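PDB 6Z8H: variant surface glycoprotein MITat 1.13 from Trypanosoma brucei, which probably forms part of the dense coat on the parasite surface, where switching among antigenically distinct versions lets the trypanosome evade the host immune response. Local coordinates for residues T71-A76 and R82-L87; T285-V290 and P294-M299; A303-P308 and A318-N323; S327-E332 and T338-D343; D360-L365 and P369-A374. One frame throughout, in Å; residues are numbered along the deposited sequence.

Interaction 1 (T71-A76 and R82-L87)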
# COMPACT_ATOMS: atom_id res chain seq x y z
N THR A 71 2.51 -34.22 0.05
CA THR A 71 3.50 -34.98 -0.69
C THR A 71 4.07 -36.10 0.16
O THR A 71 4.17 -37.25 -0.28
CB THR A 71 4.61 -34.05 -1.17
OG1 THR A 71 4.06 -32.94 -1.92
CG2 THR A 71 5.63 -34.78 -2.01
N ALA A 72 4.44 -35.80 1.40
CA ALA A 72 4.97 -36.82 2.28
C ALA A 72 3.94 -37.89 2.60
O ALA A 72 4.27 -39.07 2.71
CB ALA A 72 5.48 -36.15 3.56
N ALA A 73 2.69 -37.49 2.84
CA ALA A 73 1.65 -38.45 3.14
C ALA A 73 1.49 -39.44 2.01
O ALA A 73 1.20 -40.61 2.27
CB ALA A 73 0.33 -37.74 3.38
N LEU A 74 1.71 -39.04 0.77
CA LEU A 74 1.57 -39.97 -0.35
C LEU A 74 2.79 -40.87 -0.47
O LEU A 74 2.64 -42.07 -0.77
CB LEU A 74 1.44 -39.17 -1.64
CG LEU A 74 0.51 -39.69 -2.71
CD1 LEU A 74 -0.93 -39.42 -2.21
CD2 LEU A 74 0.79 -39.01 -4.02
N ALA A 75 3.97 -40.32 -0.23
CA ALA A 75 5.22 -41.04 -0.50
C ALA A 75 5.72 -41.89 0.66
O ALA A 75 6.43 -42.86 0.41
CB ALA A 75 6.32 -40.03 -0.84
N ALA A 76 5.44 -41.53 1.91
CA ALA A 76 6.07 -42.20 3.05
C ALA A 76 5.55 -43.62 3.26
O ALA A 76 4.48 -44.00 2.78
CB ALA A 76 5.84 -41.38 4.31
N ARG A 82 1.05 -42.84 8.94
CA ARG A 82 0.09 -42.75 10.03
C ARG A 82 0.38 -41.57 10.94
O ARG A 82 -0.56 -41.05 11.55
CB ARG A 82 0.09 -44.06 10.82
CG ARG A 82 -0.52 -45.23 10.05
CD ARG A 82 -0.39 -46.49 10.85
NE ARG A 82 -0.85 -47.67 10.15
CZ ARG A 82 -2.12 -48.04 10.06
NH1 ARG A 82 -3.07 -47.30 10.60
NH2 ARG A 82 -2.44 -49.15 9.42
N LYS A 83 1.65 -41.16 11.08
CA LYS A 83 2.01 -39.95 11.83
C LYS A 83 1.65 -38.67 11.07
O LYS A 83 1.43 -37.64 11.69
CB LYS A 83 3.51 -39.97 12.15
CG LYS A 83 3.95 -41.20 13.00
CD LYS A 83 5.46 -41.31 13.17
CE LYS A 83 5.84 -42.35 14.20
NZ LYS A 83 7.32 -42.37 14.43
N ILE A 84 1.52 -38.72 9.75
CA ILE A 84 1.22 -37.53 8.96
C ILE A 84 -0.28 -37.31 8.78
O ILE A 84 -0.75 -36.17 8.77
CB ILE A 84 1.93 -37.65 7.60
CG1 ILE A 84 3.43 -37.81 7.79
CG2 ILE A 84 1.58 -36.48 6.71
CD1 ILE A 84 4.16 -38.10 6.54
N LEU A 85 -1.05 -38.40 8.63
CA LEU A 85 -2.48 -38.23 8.38
C LEU A 85 -3.20 -37.33 9.38
O LEU A 85 -4.05 -36.53 8.94
CB LEU A 85 -3.16 -39.59 8.25
CG LEU A 85 -2.67 -40.47 7.11
CD1 LEU A 85 -3.57 -41.72 6.99
CD2 LEU A 85 -2.61 -39.76 5.79
N PRO A 86 -2.95 -37.39 10.69
CA PRO A 86 -3.68 -36.50 11.61
C PRO A 86 -3.35 -35.03 11.44
O PRO A 86 -4.05 -34.19 12.02
CB PRO A 86 -3.25 -36.99 13.01
CG PRO A 86 -2.86 -38.44 12.77
CD PRO A 86 -2.20 -38.43 11.42
N LEU A 87 -2.30 -34.71 10.71
CA LEU A 87 -1.93 -33.32 10.47
C LEU A 87 -2.66 -32.73 9.28
O LEU A 87 -2.73 -31.50 9.17
CB LEU A 87 -0.43 -33.26 10.26
CG LEU A 87 0.45 -33.90 11.34
CD1 LEU A 87 1.95 -33.88 10.92
CD2 LEU A 87 0.26 -33.28 12.73
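Neither a ring nor an amide takes part where Ile84 meets Ala72 and Ala73, so there are no flat faces or edges to fill and the contact is wholly aliphatic. It lies at the turn of the helical hairpin made by helices 34-75 and 78-129, the long antiparallel pair that forms the stalk of an A-type VSG N-terminal domain. Over the short segments here the axes approach to 9.1 Å and run at 145° to each other. Alanines on one helix let the bigger side chain of the other come in close. Ile84 straddles them with both branches: its CG2, anti to the backbone N, sits 3.8 Å from Ala73 CB, while the chain through CG1 extends so that CD1 reaches Ala72 CB, also at 3.8 Å. Ala76, the first residue to depart from helical geometry, also brings its CB to Ile84 CD1, at 4.3 Å. Leu379 of the second subunit packs on both Ala73 and Leu85, which ties the end of the hairpin to the dimer. Just beyond, the second helix kinks at Pro86, whose ring nitrogen has no hydrogen to give. The last touch is a looser one, Leu85 CD2 lying 4.3 Å from Ala73 CB.

Interaction 2 (T285-V290 and P294-M299)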
# COMPACT_ATOMS: atom_id res chain seq x y z
N THR A 285 3.31 -25.43 11.62
CA THR A 285 4.47 -25.99 12.31
C THR A 285 4.42 -25.78 13.82
O THR A 285 5.34 -26.21 14.53
CB THR A 285 5.77 -25.40 11.74
OG1 THR A 285 5.67 -23.97 11.80
CG2 THR A 285 6.03 -25.85 10.31
N ASP A 286 3.36 -25.16 14.34
CA ASP A 286 3.13 -24.99 15.77
C ASP A 286 2.19 -26.11 16.24
O ASP A 286 1.00 -26.10 15.93
CB ASP A 286 2.52 -23.62 16.02
CG ASP A 286 2.17 -23.39 17.47
OD1 ASP A 286 2.49 -24.27 18.30
OD2 ASP A 286 1.58 -22.33 17.76
N PHE A 287 2.72 -27.03 17.05
CA PHE A 287 1.90 -28.16 17.49
C PHE A 287 0.64 -27.68 18.21
O PHE A 287 -0.41 -28.30 18.11
CB PHE A 287 2.70 -29.11 18.39
CG PHE A 287 2.04 -30.45 18.60
CD1 PHE A 287 1.94 -31.36 17.56
CD2 PHE A 287 1.52 -30.79 19.84
CE1 PHE A 287 1.34 -32.58 17.75
CE2 PHE A 287 0.92 -32.03 20.04
CZ PHE A 287 0.83 -32.92 18.99
N ASN A 288 0.72 -26.57 18.93
CA ASN A 288 -0.46 -26.08 19.64
C ASN A 288 -1.57 -25.66 18.69
O ASN A 288 -2.74 -25.67 19.07
CB ASN A 288 -0.09 -24.91 20.55
CG ASN A 288 0.76 -25.34 21.74
OD1 ASN A 288 0.64 -26.47 22.26
ND2 ASN A 288 1.62 -24.44 22.19
N ALA A 289 -1.23 -25.30 17.45
CA ALA A 289 -2.27 -24.95 16.50
C ALA A 289 -2.96 -26.20 15.95
O ALA A 289 -4.14 -26.15 15.59
CB ALA A 289 -1.67 -24.18 15.32
N VAL A 290 -2.24 -27.32 15.87
CA VAL A 290 -2.79 -28.57 15.37
C VAL A 290 -3.48 -29.37 16.47
O VAL A 290 -4.56 -29.92 16.25
CB VAL A 290 -1.65 -29.38 14.73
CG1 VAL A 290 -2.11 -30.75 14.43
CG2 VAL A 290 -1.14 -28.68 13.49
N PRO A 294 -10.24 -30.84 16.47
CA PRO A 294 -10.93 -32.14 16.57
C PRO A 294 -10.55 -33.12 15.48
O PRO A 294 -10.47 -34.33 15.74
CB PRO A 294 -12.42 -31.75 16.48
CG PRO A 294 -12.46 -30.34 16.92
CD PRO A 294 -11.18 -29.71 16.44
N LYS A 295 -10.30 -32.64 14.26
CA LYS A 295 -9.92 -33.53 13.16
C LYS A 295 -8.58 -34.21 13.45
O LYS A 295 -8.38 -35.37 13.07
CB LYS A 295 -9.86 -32.74 11.85
CG LYS A 295 -11.20 -32.19 11.43
CD LYS A 295 -11.06 -31.21 10.26
CE LYS A 295 -12.40 -30.57 9.87
NZ LYS A 295 -12.23 -29.35 9.00
N PHE A 296 -7.69 -33.53 14.17
CA PHE A 296 -6.42 -34.15 14.55
C PHE A 296 -6.65 -35.26 15.56
O PHE A 296 -6.16 -36.39 15.40
CB PHE A 296 -5.50 -33.07 15.14
CG PHE A 296 -4.31 -33.61 15.87
CD1 PHE A 296 -3.21 -34.05 15.17
CD2 PHE A 296 -4.29 -33.65 17.26
CE1 PHE A 296 -2.10 -34.55 15.83
CE2 PHE A 296 -3.20 -34.17 17.93
CZ PHE A 296 -2.10 -34.60 17.23
N LYS A 297 -7.40 -34.97 16.62
CA LYS A 297 -7.65 -36.01 17.61
C LYS A 297 -8.37 -37.19 16.98
O LYS A 297 -8.08 -38.35 17.30
CB LYS A 297 -8.46 -35.43 18.75
CG LYS A 297 -7.80 -34.24 19.43
CD LYS A 297 -8.71 -33.63 20.46
CE LYS A 297 -8.44 -32.16 20.69
NZ LYS A 297 -9.59 -31.51 21.38
N LEU A 298 -9.35 -36.92 16.12
CA LEU A 298 -10.06 -38.02 15.47
C LEU A 298 -9.15 -38.87 14.58
O LEU A 298 -9.26 -40.09 14.57
CB LEU A 298 -11.26 -37.51 14.69
CG LEU A 298 -12.05 -38.53 13.87
CD1 LEU A 298 -12.60 -39.59 14.82
CD2 LEU A 298 -13.16 -37.82 13.13
N MET A 299 -8.34 -38.24 13.73
CA MET A 299 -7.42 -39.00 12.88
C MET A 299 -6.32 -39.70 13.68
O MET A 299 -5.81 -40.72 13.22
CB MET A 299 -6.92 -38.12 11.73
CG MET A 299 -6.13 -38.83 10.67
SD MET A 299 -6.95 -40.26 9.92
CE MET A 299 -8.27 -39.51 8.98
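Two short consecutive helices joined by a tight turn bring Val290 and Phe287, on helix 287-291, against Phe296 in the first turn of helix 294-304. The main piece of packing is Val290 against the Phe296 ring: CG1, anti to the valine backbone N (chi1 170°), lies 3.6 Å from Phe296 CD1, and the two side chains cross at about a right angle. The valine carbonyl crowds the root of the same side chain, with Val290 O 3.5 Å from Phe296 CB. At the far end of the ring Phe296 CZ meets Phe287 CZ at 3.8 Å. The two rings meet obliquely, their planes at 90° and their centroids 5.7 Å apart.

The short helix is started by Asp286 at its N-cap. Asn288 N donates to Asp286 OD1 at 3.0 Å, reaching the oxygen from above the carboxylate plane rather than within it. Pro86 of helix 78-129 and Ile325 of helix 318-329 pack on Phe296 as well, and Phe287 also meets the rings of Tyr329 and Tyr336. Outside the contact, Lys295 forms a salt bridge with Asp93. Between the two segments themselves there is apolar packing and no polar bond, so what they gain from each other is the burial of aromatic and methyl groups that fit closely together.

Interaction 3 (A303-P308 and A318-N323)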
# COMPACT_ATOMS: atom_id res chain seq x y z
N ALA A 303 -6.01 -43.49 12.57
CA ALA A 303 -4.76 -43.88 11.93
C ALA A 303 -3.75 -44.47 12.89
O ALA A 303 -2.92 -45.28 12.46
CB ALA A 303 -4.13 -42.66 11.22
N LEU A 304 -3.76 -44.06 14.16
CA LEU A 304 -2.75 -44.51 15.12
C LEU A 304 -3.28 -45.46 16.17
O LEU A 304 -2.47 -46.09 16.86
CB LEU A 304 -2.07 -43.31 15.79
CG LEU A 304 -1.19 -42.47 14.87
CD1 LEU A 304 -0.75 -41.15 15.54
CD2 LEU A 304 0.03 -43.25 14.42
N LEU A 305 -4.61 -45.59 16.33
CA LEU A 305 -5.19 -46.54 17.28
C LEU A 305 -5.98 -47.64 16.57
O LEU A 305 -6.78 -48.33 17.22
CB LEU A 305 -6.07 -45.82 18.29
CG LEU A 305 -5.34 -44.88 19.23
CD1 LEU A 305 -6.31 -44.20 20.19
CD2 LEU A 305 -4.26 -45.63 20.01
N ASN A 306 -5.77 -47.82 15.27
CA ASN A 306 -6.33 -48.97 14.54
C ASN A 306 -7.86 -48.99 14.60
O ASN A 306 -8.48 -50.06 14.68
CB ASN A 306 -5.74 -50.30 15.04
CG ASN A 306 -5.96 -51.48 14.09
OD1 ASN A 306 -5.90 -51.31 12.86
ND2 ASN A 306 -6.21 -52.68 14.65
N LYS A 307 -8.48 -47.82 14.57
CA LYS A 307 -9.94 -47.69 14.55
C LYS A 307 -10.35 -46.79 13.39
O LYS A 307 -10.86 -45.67 13.59
CB LYS A 307 -10.47 -47.16 15.88
N PRO A 308 -10.18 -47.25 12.16
CA PRO A 308 -10.36 -46.34 11.03
C PRO A 308 -11.79 -45.86 10.84
O PRO A 308 -11.97 -44.83 10.19
CB PRO A 308 -9.83 -47.12 9.82
CG PRO A 308 -9.34 -48.51 10.37
CD PRO A 308 -9.91 -48.64 11.73
N ALA A 318 -9.40 -41.56 26.24
CA ALA A 318 -8.53 -40.39 26.16
C ALA A 318 -7.08 -40.73 26.50
O ALA A 318 -6.16 -40.12 25.96
CB ALA A 318 -9.05 -39.30 27.08
N ASP A 319 -6.89 -41.62 27.44
CA ASP A 319 -5.54 -42.08 27.73
C ASP A 319 -4.93 -42.64 26.46
O ASP A 319 -3.86 -42.28 26.22
CB ASP A 319 -5.52 -43.13 28.83
CG ASP A 319 -5.37 -42.51 30.19
OD1 ASP A 319 -5.25 -43.28 31.15
OD2 ASP A 319 -5.38 -41.27 30.26
N GLU A 320 -5.54 -43.58 25.75
CA GLU A 320 -4.94 -44.20 24.57
C GLU A 320 -4.63 -43.15 23.52
O GLU A 320 -3.59 -43.22 22.87
CB GLU A 320 -5.85 -45.29 24.00
CG GLU A 320 -5.82 -46.60 24.78
CD GLU A 320 -4.54 -47.39 24.55
OE1 GLU A 320 -4.30 -47.84 23.40
OE2 GLU A 320 -3.76 -47.56 25.52
N VAL A 321 -5.50 -42.16 23.37
CA VAL A 321 -5.25 -41.06 22.44
C VAL A 321 -4.00 -40.30 22.85
O VAL A 321 -3.14 -39.98 22.02
CB VAL A 321 -6.47 -40.13 22.37
CG1 VAL A 321 -6.15 -38.87 21.58
CG2 VAL A 321 -7.66 -40.86 21.77
N ASN A 322 -3.85 -40.00 24.14
CA ASN A 322 -2.68 -39.25 24.57
C ASN A 322 -1.40 -40.07 24.39
O ASN A 322 -0.36 -39.52 24.00
CB ASN A 322 -2.84 -38.83 26.02
CG ASN A 322 -3.79 -37.65 26.17
OD1 ASN A 322 -3.69 -36.67 25.43
ND2 ASN A 322 -4.71 -37.75 27.13
N ASN A 323 -1.45 -41.37 24.69
CA ASN A 323 -0.27 -42.20 24.48
C ASN A 323 0.10 -42.28 23.00
O ASN A 323 1.28 -42.34 22.66
CB ASN A 323 -0.50 -43.59 25.08
CG ASN A 323 -0.37 -43.57 26.58
OD1 ASN A 323 0.70 -43.86 27.11
ND2 ASN A 323 -1.44 -43.20 27.27
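Leu305 and Val321 are the residues whose backbones come nearest, their CA atoms 7.5 Å apart, a spacing wide enough to be bridged by one leucine side chain. Leu305 points at the opposite helix with CG anti to its own carbonyl carbon (chi1 -66°), and its two methyls divide the work. CD1 settles over the backbone between Glu320 and Val321, 3.9 Å from Val321 N, and touches Val321 CG2 at the same distance. CD2, beside it, lies 3.8 Å from Glu320 O. Val321 is turned away from Leu305 at its CB, yet CG2 still comes to CD1. Glu320 CB is 4.0 Å from Leu305 CD1, and the glutamate chain bends at chi2 so that OE1 comes to 4.0 Å from Leu305 CD2, crossing the leucine at a slant.

This leucine-on-helix packing lies where the chain leaves helix 294-304 and comes back, after an irregular connection, as helix 318-329 of the VSG N-terminal domain. Ala316 and Ala324 pack on Leu305 too, and Ile301 on Val321. Within helix 318-329, Asn323 ND2 gives a nearly straight bond to Asp319 O (2.8 Å, 167°), from above the carbonyl plane though with that oxygen in its own amide plane. Asp319 O also accepts the regular helical bond from Asn323 N.

Interaction 4 (S327-E332 and T338-D343)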
# COMPACT_ATOMS: atom_id res chain seq x y z
N SER A 327 3.62 -41.05 21.44
CA SER A 327 4.48 -41.94 20.66
C SER A 327 4.78 -41.35 19.29
O SER A 327 5.90 -41.50 18.77
CB SER A 327 3.80 -43.30 20.48
OG SER A 327 3.72 -43.99 21.71
N ALA A 328 3.81 -40.67 18.70
CA ALA A 328 3.98 -40.20 17.34
C ALA A 328 4.75 -38.89 17.27
O ALA A 328 5.49 -38.68 16.31
CB ALA A 328 2.62 -40.01 16.65
N TYR A 329 4.58 -38.00 18.26
CA TYR A 329 5.10 -36.64 18.14
C TYR A 329 6.01 -36.26 19.30
O TYR A 329 6.32 -35.08 19.45
CB TYR A 329 3.95 -35.62 17.99
CG TYR A 329 2.93 -36.01 16.97
CD1 TYR A 329 3.23 -35.96 15.63
CD2 TYR A 329 1.65 -36.41 17.34
CE1 TYR A 329 2.32 -36.39 14.68
CE2 TYR A 329 0.74 -36.80 16.40
CZ TYR A 329 1.05 -36.73 15.05
OH TYR A 329 0.11 -37.18 14.11
N GLY A 330 6.47 -37.21 20.09
CA GLY A 330 7.11 -36.94 21.35
C GLY A 330 6.10 -36.54 22.41
O GLY A 330 4.95 -36.20 22.12
N ARG A 331 6.55 -36.59 23.66
CA ARG A 331 5.66 -36.33 24.79
C ARG A 331 5.01 -34.96 24.64
O ARG A 331 5.70 -33.94 24.54
CB ARG A 331 6.44 -36.43 26.11
CG ARG A 331 5.58 -36.21 27.34
CD ARG A 331 6.28 -36.72 28.60
NE ARG A 331 6.58 -38.15 28.51
CZ ARG A 331 5.71 -39.12 28.81
NH1 ARG A 331 4.49 -38.82 29.21
NH2 ARG A 331 6.07 -40.39 28.70
N GLU A 332 3.67 -34.95 24.62
CA GLU A 332 2.88 -33.74 24.38
C GLU A 332 3.36 -32.94 23.16
O GLU A 332 3.31 -31.71 23.13
CB GLU A 332 2.80 -32.86 25.63
CG GLU A 332 2.08 -33.52 26.80
CD GLU A 332 0.69 -32.96 27.04
OE1 GLU A 332 0.55 -31.72 27.05
OE2 GLU A 332 -0.26 -33.77 27.21
N THR A 338 11.46 -31.11 16.11
CA THR A 338 12.79 -31.69 16.12
C THR A 338 12.84 -33.06 15.46
O THR A 338 13.92 -33.47 15.03
CB THR A 338 13.32 -31.78 17.56
OG1 THR A 338 12.39 -32.50 18.37
CG2 THR A 338 13.55 -30.39 18.13
N LYS A 339 11.71 -33.77 15.37
CA LYS A 339 11.69 -35.11 14.78
C LYS A 339 10.62 -35.22 13.69
O LYS A 339 10.93 -35.59 12.55
CB LYS A 339 11.49 -36.18 15.86
CG LYS A 339 12.58 -36.19 16.91
CD LYS A 339 13.82 -36.97 16.47
CE LYS A 339 14.29 -37.91 17.58
NZ LYS A 339 15.62 -38.54 17.31
N THR A 340 9.37 -34.88 14.00
CA THR A 340 8.30 -35.17 13.05
C THR A 340 8.52 -34.41 11.74
O THR A 340 8.45 -34.98 10.66
CB THR A 340 6.92 -34.83 13.61
OG1 THR A 340 6.82 -35.28 14.96
CG2 THR A 340 5.83 -35.50 12.79
N TRP A 341 8.74 -33.10 11.83
CA TRP A 341 8.94 -32.33 10.61
C TRP A 341 10.28 -32.63 9.95
O TRP A 341 10.40 -32.51 8.72
CB TRP A 341 8.76 -30.83 10.88
CG TRP A 341 7.33 -30.43 10.65
CD1 TRP A 341 6.37 -30.23 11.59
CD2 TRP A 341 6.70 -30.25 9.38
NE1 TRP A 341 5.17 -29.93 10.98
CE2 TRP A 341 5.35 -29.91 9.62
CE3 TRP A 341 7.14 -30.32 8.07
CZ2 TRP A 341 4.44 -29.67 8.59
CZ3 TRP A 341 6.25 -30.07 7.05
CH2 TRP A 341 4.92 -29.73 7.31
N LYS A 342 11.26 -33.04 10.72
CA LYS A 342 12.53 -33.48 10.15
C LYS A 342 12.25 -34.76 9.35
O LYS A 342 12.74 -34.84 8.26
CB LYS A 342 13.59 -33.64 11.25
CG LYS A 342 14.26 -32.33 11.63
CD LYS A 342 14.90 -31.64 10.45
CE LYS A 342 15.84 -30.51 10.81
NZ LYS A 342 16.12 -29.62 9.66
N ASP A 343 11.50 -35.72 9.89
CA ASP A 343 11.21 -36.95 9.17
C ASP A 343 10.37 -36.67 7.93
O ASP A 343 10.54 -37.32 6.89
CB ASP A 343 10.50 -37.94 10.10
CG ASP A 343 11.41 -38.46 11.20
OD1 ASP A 343 12.63 -38.23 11.12
OD2 ASP A 343 10.89 -39.09 12.14
O HOH W 1 7.79 -37.87 15.44
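Thr340 comes to the Tyr329 ring from the side, its hydroxyl lying in the ring plane at the edge. OG1 is 3.7 Å from Tyr329 CD1, while the methyl CG2 runs along the same rim, 3.9 Å from CD1 and a little farther from CE1. The two side chains cross at a slant, with both branches of the threonine against one edge. Its first torsion (chi1 -43°) places OG1 beside the backbone N and CG2 anti to it, which is how both can face the ring. One face of the tyrosine is taken by its sequence neighbour, with Ala328 CB 3.7 Å above the plane and over its centre. The phenol points past the threonine, and Tyr329 OH is bonded to Lys83 O on helix 78-129; Phe287 meets the ring as well.

The contact joins two successive helices of the VSG N-terminal domain, 318-329 and 336-345. Gly330, with positive phi, is the first residue to depart from helical backbone angles, while the second helix has a wider pi-type turn at 338-340. Between them sits a water that donates to Ala328 O at 2.6 Å and is also hydrogen-bonded to Thr340 OG1 at 2.8 Å. Thr340 OG1 has a further, weak bond to Glu335 O, and Tyr329 shares a backbone hydrogen bond with Glu335.

In effect the two segments themselves are bridged by the water. It gives Ala328 O, near the end of the helix, a donor, and the threonine hydroxyl serves two purposes, lying against the ring edge and binding that water.

Interaction 5 (D360-L365 and P369-A374)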
# COMPACT_ATOMS: atom_id res chain seq x y z
N ASP A 360 14.98 -38.29 -4.41
CA ASP A 360 15.66 -37.49 -3.40
C ASP A 360 14.62 -37.08 -2.36
O ASP A 360 13.45 -37.44 -2.45
CB ASP A 360 16.35 -36.28 -4.04
CG ASP A 360 17.63 -35.88 -3.30
OD1 ASP A 360 17.75 -36.18 -2.09
OD2 ASP A 360 18.51 -35.27 -3.94
N THR A 361 15.06 -36.33 -1.36
CA THR A 361 14.17 -36.00 -0.26
C THR A 361 13.36 -34.76 -0.59
O THR A 361 13.74 -33.94 -1.42
CB THR A 361 14.96 -35.76 1.03
OG1 THR A 361 15.63 -34.49 0.94
CG2 THR A 361 15.98 -36.86 1.25
N ILE A 362 12.22 -34.64 0.10
CA ILE A 362 11.38 -33.44 0.01
C ILE A 362 12.21 -32.20 0.28
O ILE A 362 12.09 -31.18 -0.42
CB ILE A 362 10.19 -33.56 0.98
CG1 ILE A 362 9.15 -34.54 0.40
CG2 ILE A 362 9.59 -32.19 1.26
CD1 ILE A 362 7.98 -34.78 1.32
N ASP A 363 13.06 -32.25 1.31
CA ASP A 363 13.82 -31.06 1.69
C ASP A 363 14.88 -30.70 0.65
O ASP A 363 15.22 -29.52 0.52
CB ASP A 363 14.44 -31.24 3.07
CG ASP A 363 13.47 -30.90 4.19
OD1 ASP A 363 12.34 -30.45 3.89
OD2 ASP A 363 13.83 -31.08 5.36
N LYS A 364 15.40 -31.67 -0.10
CA LYS A 364 16.34 -31.34 -1.17
C LYS A 364 15.60 -30.83 -2.41
O LYS A 364 16.04 -29.87 -3.05
CB LYS A 364 17.22 -32.55 -1.49
CG LYS A 364 18.19 -32.91 -0.37
CD LYS A 364 19.64 -32.62 -0.76
CE LYS A 364 20.52 -32.38 0.46
NZ LYS A 364 21.37 -31.17 0.27
N LEU A 365 14.47 -31.45 -2.74
CA LEU A 365 13.61 -31.02 -3.84
C LEU A 365 12.59 -30.01 -3.32
O LEU A 365 11.38 -30.19 -3.40
CB LEU A 365 12.93 -32.23 -4.45
CG LEU A 365 13.87 -33.35 -4.88
CD1 LEU A 365 13.11 -34.57 -5.35
CD2 LEU A 365 14.85 -32.86 -5.93
N PRO A 369 6.94 -26.91 -7.61
CA PRO A 369 6.93 -27.64 -8.89
C PRO A 369 7.46 -29.07 -8.76
O PRO A 369 6.92 -29.99 -9.38
CB PRO A 369 7.75 -26.75 -9.84
CG PRO A 369 7.72 -25.37 -9.21
CD PRO A 369 7.69 -25.64 -7.70
N GLN A 370 8.49 -29.27 -7.95
CA GLN A 370 9.03 -30.61 -7.75
C GLN A 370 8.10 -31.48 -6.91
O GLN A 370 7.94 -32.68 -7.19
CB GLN A 370 10.43 -30.54 -7.15
CG GLN A 370 11.46 -30.02 -8.14
CD GLN A 370 12.78 -29.67 -7.51
OE1 GLN A 370 12.85 -28.83 -6.61
NE2 GLN A 370 13.84 -30.31 -7.98
N TRP A 371 7.44 -30.91 -5.90
CA TRP A 371 6.50 -31.69 -5.10
C TRP A 371 5.28 -32.11 -5.92
O TRP A 371 4.83 -33.26 -5.83
CB TRP A 371 6.07 -30.87 -3.89
CG TRP A 371 7.22 -30.51 -3.00
CD1 TRP A 371 8.39 -31.22 -2.85
CD2 TRP A 371 7.33 -29.38 -2.14
NE1 TRP A 371 9.21 -30.59 -1.94
CE2 TRP A 371 8.58 -29.46 -1.49
CE3 TRP A 371 6.50 -28.29 -1.86
CZ2 TRP A 371 9.02 -28.50 -0.58
CZ3 TRP A 371 6.94 -27.33 -0.97
CH2 TRP A 371 8.19 -27.44 -0.33
N GLY A 372 4.74 -31.19 -6.72
CA GLY A 372 3.65 -31.55 -7.61
C GLY A 372 4.03 -32.64 -8.60
O GLY A 372 3.24 -33.56 -8.84
N ASP A 373 5.20 -32.50 -9.23
CA ASP A 373 5.70 -33.53 -10.13
C ASP A 373 5.80 -34.86 -9.40
O ASP A 373 5.42 -35.92 -9.93
CB ASP A 373 7.07 -33.13 -10.67
CG ASP A 373 7.51 -33.91 -11.86
OD1 ASP A 373 6.69 -34.64 -12.44
OD2 ASP A 373 8.68 -33.78 -12.27
N ALA A 374 6.31 -34.84 -8.17
CA ALA A 374 6.43 -36.06 -7.40
C ALA A 374 5.06 -36.70 -7.17
O ALA A 374 4.91 -37.92 -7.25
CB ALA A 374 7.13 -35.80 -6.07
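The link from the small beta-hairpin 348-351/358-361 to helix 368-383 folds back so that Ile362 and Leu365 lie against Trp371 and Gln370 of the helix. An ST motif opens the turn: Thr361 OG1 accepts from Lys364 N at 3.0 Å. The indole edge then meets the turn. Trp371 NE1 gives a weak hydrogen bond to Ile362 O (3.3 Å), fairly straight at 161° and with the oxygen in the ring plane. Leu365 O is also very close to NE1, but out of line with its N-H and displaced from the ring plane, so it makes no hydrogen bond. Ile362 CG2 lies above the indole plane near Trp371 NE1, 3.6 Å from it, the two side chains crossing at about a right angle. One residue earlier, Gln370 crosses Leu365 in similar fashion. Its chain is extended beyond CG, which carries the amide past the leucine until NE2 is 3.4 Å from Leu365 CD2, while OE1 is bonded to Ser367 OG. Around the pair, Glu64, Lys68 and Thr71 of helix 34-75 pack on Trp371, Ala72 touches Ile362, and Ile349 of strand 348-351 packs on both Ile362 and Leu365.

All five contacts gather at one end of the elongated molecule, their centres 31 to 45 Å from the centre of the chain, and none includes a residue that neighbours a glycan. Interaction 1 is the hub, touching each of the others. Pro86 O lies 3.3 Å from Phe296 CD1 of interaction 2, Arg82 NH1 probably bonds to Ala303 O of interaction 3 (2.8 Å), and Ala72 CB is 3.6 Å from Ile362 CD1 of interaction 5. Interactions 2 and 4 share an aromatic cluster, with Phe296 CE1 3.7 Å from Tyr329 CE2. Interactions 3 and 5 are farthest apart, their centres about 31 Å from each other. All but interaction 4 touch the second subunit.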